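Local coordinates for ferric-siderophore receptor protein (Streptomyces coelicolor, PDB 2X4L) that probably captures iron-loaded siderophores outside the cell membrane as the solute-binding component of a transport system, at residues A[84-88]-A[89-93]; A[286-290]-A[291-295]. All blocks are in the same frame, centred on the assembly; numbering follows the deposited sequence.

Contact 1. Residues A[84-88]-A[89-93]; sequences GDLDV and DKVTV
D87 turns OD1 of its carboxylate toward the N-H groups of D89 and K90 ahead of it, forming an Asx turn on top of a tight backbone turn just before the edge strand 92-95 of the parallel sheet. OD1 of D87 accepts from D89 N at 3.1 Å and from K90 N at 3.3 Å; both bonds are weak, the first bent to 128° at the hydrogen. The backbone carbonyl of the same residue takes two more weak donors. K90 N reaches D87 O at 3.1 Å, so this one N-H is shared between side-chain and main-chain oxygens, while V91 N lies 3.3 Å from D87 O in the straightest of the four bonds (161°). With CG of D87 anti to the backbone N (chi1 178°), the carboxylate is placed beside the carbonyl, and both acceptors can face the N-H groups of the turn. Four weak bonds thus centre on D87, across a short turn in which residues 88-90 have helix-like backbone angles.

The second carboxylate oxygen rests on aliphatic carbon: D87 OD2 is 3.3 Å from K90 CB, and the two side chains cross at about a right angle. K90 NZ stays too far from the carboxylate for a salt bridge; the K90 side chain touches E64. One methyl of V91, CG2, lies against a backbone carbonyl, 3.6 Å from V88 O. Beneath the turn the side-chain packing is apolar. V91 and L86 both lean on V68 of strand 67-69, and L86 also packs on A55 and F59 of helix 52-60, so this side of the loop faces the helix and the strand. The other methyl of V91, CG1, meets CG of L86 at 4.2 Å.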
loop_
_atom_site.group_PDB
_atom_site.type_symbol
_atom_site.label_atom_id
_atom_site.label_comp_id
_atom_site.label_asym_id
_atom_site.label_seq_id
_atom_site.Cartn_x
_atom_site.Cartn_y
_atom_site.Cartn_z
ATOM N N GLY A 84 -1.822 5.947 -8.575
ATOM C CA GLY A 84 -2.098 7.336 -8.047
ATOM C C GLY A 84 -2.381 8.255 -9.216
ATOM O O GLY A 84 -3.231 7.939 -10.082
ATOM N N ASP A 85 -1.662 9.356 -9.188
ATOM C CA ASP A 85 -1.901 10.411 -10.186
ATOM C C ASP A 85 -0.837 10.363 -11.279
ATOM O O ASP A 85 -0.810 11.286 -12.073
ATOM C CB ASP A 85 -1.973 11.842 -9.557
ATOM C CG ASP A 85 -3.149 11.986 -8.648
ATOM O OD1 ASP A 85 -4.257 11.540 -9.047
ATOM O OD2 ASP A 85 -2.943 12.576 -7.535
ATOM N N LEU A 86 -0.013 9.292 -11.366
ATOM C CA LEU A 86 1.040 9.195 -12.343
ATOM C C LEU A 86 0.478 9.373 -13.742
ATOM O O LEU A 86 -0.662 8.972 -14.050
ATOM C CB LEU A 86 1.628 7.748 -12.211
ATOM C CG LEU A 86 2.993 7.444 -12.717
ATOM C CD1 LEU A 86 3.961 8.214 -11.819
ATOM C CD2 LEU A 86 3.188 5.964 -12.505
ATOM N N ASP A 87 1.272 9.991 -14.630
ATOM C CA ASP A 87 0.964 9.964 -16.060
ATOM C C ASP A 87 1.391 8.645 -16.637
ATOM O O ASP A 87 2.555 8.446 -17.019
ATOM C CB ASP A 87 1.619 11.172 -16.760
ATOM C CG ASP A 87 1.392 11.169 -18.179
ATOM O OD1 ASP A 87 0.657 10.263 -18.746
ATOM O OD2 ASP A 87 1.830 12.158 -18.918
ATOM N N VAL A 88 0.451 7.727 -16.645
ATOM C CA VAL A 88 0.772 6.333 -17.046
ATOM C C VAL A 88 1.090 6.216 -18.532
ATOM O O VAL A 88 1.771 5.255 -18.943
ATOM C CB VAL A 88 -0.393 5.319 -16.640
ATOM C CG1 VAL A 88 -0.562 5.379 -15.176
ATOM C CG2 VAL A 88 -1.661 5.560 -17.383
ATOM N N ASP A 89 0.669 7.182 -19.362
ATOM C CA ASP A 89 1.046 7.167 -20.788
ATOM C C ASP A 89 2.521 7.546 -20.906
ATOM O O ASP A 89 3.185 7.056 -21.828
ATOM C CB ASP A 89 0.164 8.083 -21.665
ATOM C CG ASP A 89 0.539 7.920 -23.164
ATOM O OD1 ASP A 89 0.330 6.758 -23.701
ATOM O OD2 ASP A 89 1.152 8.853 -23.786
ATOM N N LYS A 90 3.031 8.485 -20.085
ATOM C CA LYS A 90 4.400 8.960 -20.294
ATOM C C LYS A 90 5.445 7.983 -19.851
ATOM O O LYS A 90 6.494 7.817 -20.538
ATOM C CB LYS A 90 4.506 10.312 -19.580
ATOM C CG LYS A 90 5.928 10.903 -19.624
ATOM C CD LYS A 90 5.939 12.255 -18.872
ATOM C CE LYS A 90 7.276 12.972 -18.941
ATOM N NZ LYS A 90 7.682 13.106 -20.327
ATOM N N VAL A 91 5.189 7.327 -18.752
ATOM C CA VAL A 91 6.211 6.403 -18.247
ATOM C C VAL A 91 6.212 5.130 -19.066
ATOM O O VAL A 91 5.258 4.858 -19.774
ATOM C CB VAL A 91 5.841 5.956 -16.796
ATOM C CG1 VAL A 91 5.866 7.182 -15.767
ATOM C CG2 VAL A 91 4.536 5.256 -16.677
ATOM N N THR A 92 7.326 4.404 -19.046
ATOM C CA THR A 92 7.362 3.117 -19.729
ATOM C C THR A 92 6.961 2.040 -18.725
ATOM O O THR A 92 7.595 1.920 -17.691
ATOM C CB THR A 92 8.813 2.827 -20.223
ATOM O OG1 THR A 92 9.135 3.810 -21.260
ATOM C CG2 THR A 92 8.921 1.393 -20.794
ATOM N N VAL A 93 5.926 1.262 -19.054
ATOM C CA VAL A 93 5.486 0.213 -18.210
ATOM C C VAL A 93 6.288 -1.058 -18.593
ATOM O O VAL A 93 6.194 -1.580 -19.716
ATOM C CB VAL A 93 3.983 -0.030 -18.435
ATOM C CG1 VAL A 93 3.457 -1.211 -17.650
ATOM C CG2 VAL A 93 3.194 1.221 -17.974
#

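Contact 2. Residues A[286-290]-A[291-295]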
loop_
_atom_site.group_PDB
_atom_site.type_symbol
_atom_site.label_atom_id
_atom_site.label_comp_id
_atom_site.label_asym_id
_atom_site.label_seq_id
_atom_site.Cartn_x
_atom_site.Cartn_y
_atom_site.Cartn_z
ATOM N N PRO A 286 -23.722 -8.900 8.063
ATOM C CA PRO A 286 -24.383 -7.733 8.660
ATOM C C PRO A 286 -23.797 -6.424 8.139
ATOM O O PRO A 286 -24.539 -5.492 7.829
ATOM C CB PRO A 286 -24.077 -7.890 10.150
ATOM C CG PRO A 286 -23.913 -9.356 10.343
ATOM C CD PRO A 286 -23.279 -9.868 9.080
ATOM N N ALA A 287 -22.472 -6.366 8.047
ATOM C CA ALA A 287 -21.778 -5.184 7.562
ATOM C C ALA A 287 -22.082 -4.931 6.092
ATOM O O ALA A 287 -22.296 -3.789 5.686
ATOM C CB ALA A 287 -20.278 -5.324 7.778
ATOM N N VAL A 288 -22.104 -5.994 5.293
ATOM C CA VAL A 288 -22.395 -5.833 3.848
ATOM C C VAL A 288 -23.864 -5.376 3.624
ATOM O O VAL A 288 -24.093 -4.408 2.879
ATOM C CB VAL A 288 -22.146 -7.162 3.139
ATOM C CG1 VAL A 288 -22.496 -7.068 1.674
ATOM C CG2 VAL A 288 -20.686 -7.497 3.289
ATOM N N LYS A 289 -24.773 -5.962 4.378
ATOM C CA LYS A 289 -26.182 -5.582 4.280
ATOM C C LYS A 289 -26.367 -4.171 4.732
ATOM O O LYS A 289 -27.236 -3.472 4.175
ATOM C CB LYS A 289 -27.034 -6.532 5.116
ATOM C CG LYS A 289 -27.218 -7.907 4.436
ATOM C CD LYS A 289 -27.514 -8.888 5.559
ATOM C CE LYS A 289 -28.940 -9.147 5.764
ATOM N NZ LYS A 289 -28.905 -10.205 6.823
ATOM N N ALA A 290 -25.588 -3.733 5.743
ATOM C CA ALA A 290 -25.696 -2.320 6.222
ATOM C C ALA A 290 -24.966 -1.318 5.335
ATOM O O ALA A 290 -25.003 -0.124 5.598
ATOM C CB ALA A 290 -25.249 -2.155 7.730
ATOM N N GLY A 291 -24.288 -1.779 4.311
ATOM C CA GLY A 291 -23.535 -0.837 3.485
ATOM C C GLY A 291 -22.272 -0.302 4.135
ATOM O O GLY A 291 -21.879 0.823 3.835
ATOM N N GLN A 292 -21.694 -1.013 5.120
ATOM C CA GLN A 292 -20.555 -0.578 5.919
ATOM C C GLN A 292 -19.251 -1.248 5.470
ATOM O O GLN A 292 -18.527 -1.804 6.240
ATOM C CB GLN A 292 -20.845 -0.794 7.419
ATOM C CG GLN A 292 -21.950 0.140 7.813
ATOM C CD GLN A 292 -22.468 -0.003 9.229
ATOM O OE1 GLN A 292 -22.015 -0.822 10.025
ATOM N NE2 GLN A 292 -23.435 0.828 9.540
ATOM N N VAL A 293 -19.017 -1.240 4.182
ATOM C CA VAL A 293 -17.813 -1.817 3.539
ATOM C C VAL A 293 -17.166 -0.657 2.806
ATOM O O VAL A 293 -17.787 0.072 2.000
ATOM C CB VAL A 293 -18.200 -2.928 2.576
ATOM C CG1 VAL A 293 -16.955 -3.541 1.901
ATOM C CG2 VAL A 293 -18.978 -4.103 3.320
ATOM N N ILE A 294 -15.859 -0.507 3.021
ATOM C CA ILE A 294 -15.055 0.423 2.276
ATOM C C ILE A 294 -13.828 -0.188 1.761
ATOM O O ILE A 294 -13.539 -1.374 2.069
ATOM C CB ILE A 294 -14.678 1.650 3.162
ATOM C CG1 ILE A 294 -13.846 1.278 4.380
ATOM C CG2 ILE A 294 -15.958 2.474 3.524
ATOM C CD1 ILE A 294 -13.101 2.536 5.003
ATOM N N ALA A 295 -12.947 0.542 1.077
ATOM C CA ALA A 295 -11.651 0.002 0.646
ATOM C C ALA A 295 -10.613 0.036 1.749
ATOM O O ALA A 295 -10.654 0.891 2.647
ATOM C CB ALA A 295 -11.158 0.825 -0.553
#
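V288 and V293 form the close apolar part of this joint between helix 286-289 and strand 293-296: their CG2 methyls meet at 3.8 Å, and V293 CG2 also lies 3.9 Å from V288 CA. The backbone beside them is equally compact. Q292 N donates to A287 O at 2.9 Å, nearly straight at 164°, and G291 N reaches V288 O at 3.0 Å from above the carbonyl plane. Turning the chain this way needs a positive phi at G291 (73°), where a side chain would strike A290 O.

The solvent side is looser: G291 is exposed, as is K289, whose CB points away from 291-295. Q292, partly exposed, lies between A290 and the loop at 321-322. Its CG, anti to the carbonyl carbon (chi1 -67°), is 4.0 Å from A290 CB, and the side chain also touches A321 and K322. A glycine in place of Q292 would probably leave the A290 methyl uncovered and open a gap toward A321 and K322. Bonds from Q292 N and G291 N into the last helical turn, with the positive phi, define a Schellman motif, here ending a helix of a beta-alpha-beta crossover into strand 293-296.

How the contacts relate
From the N terminus, contact 1 comes first, turning the chain at the end of the connection from strand 67-69 to its parallel neighbour in the sheet, 92-95. Contact 2 follows near the C terminus and completes the crossover from strand 262-266 to 293-296, before helix 304-320. Each closes only a short local turn, and the two run in series without nesting or crossing. Their centres are 33 Å apart and their nearest atoms about 13 Å, so they never touch, and they serve different sheets. Helix 304-320 connects them indirectly: K306 forms a salt bridge with D85, while N313 and A317 pack against I294.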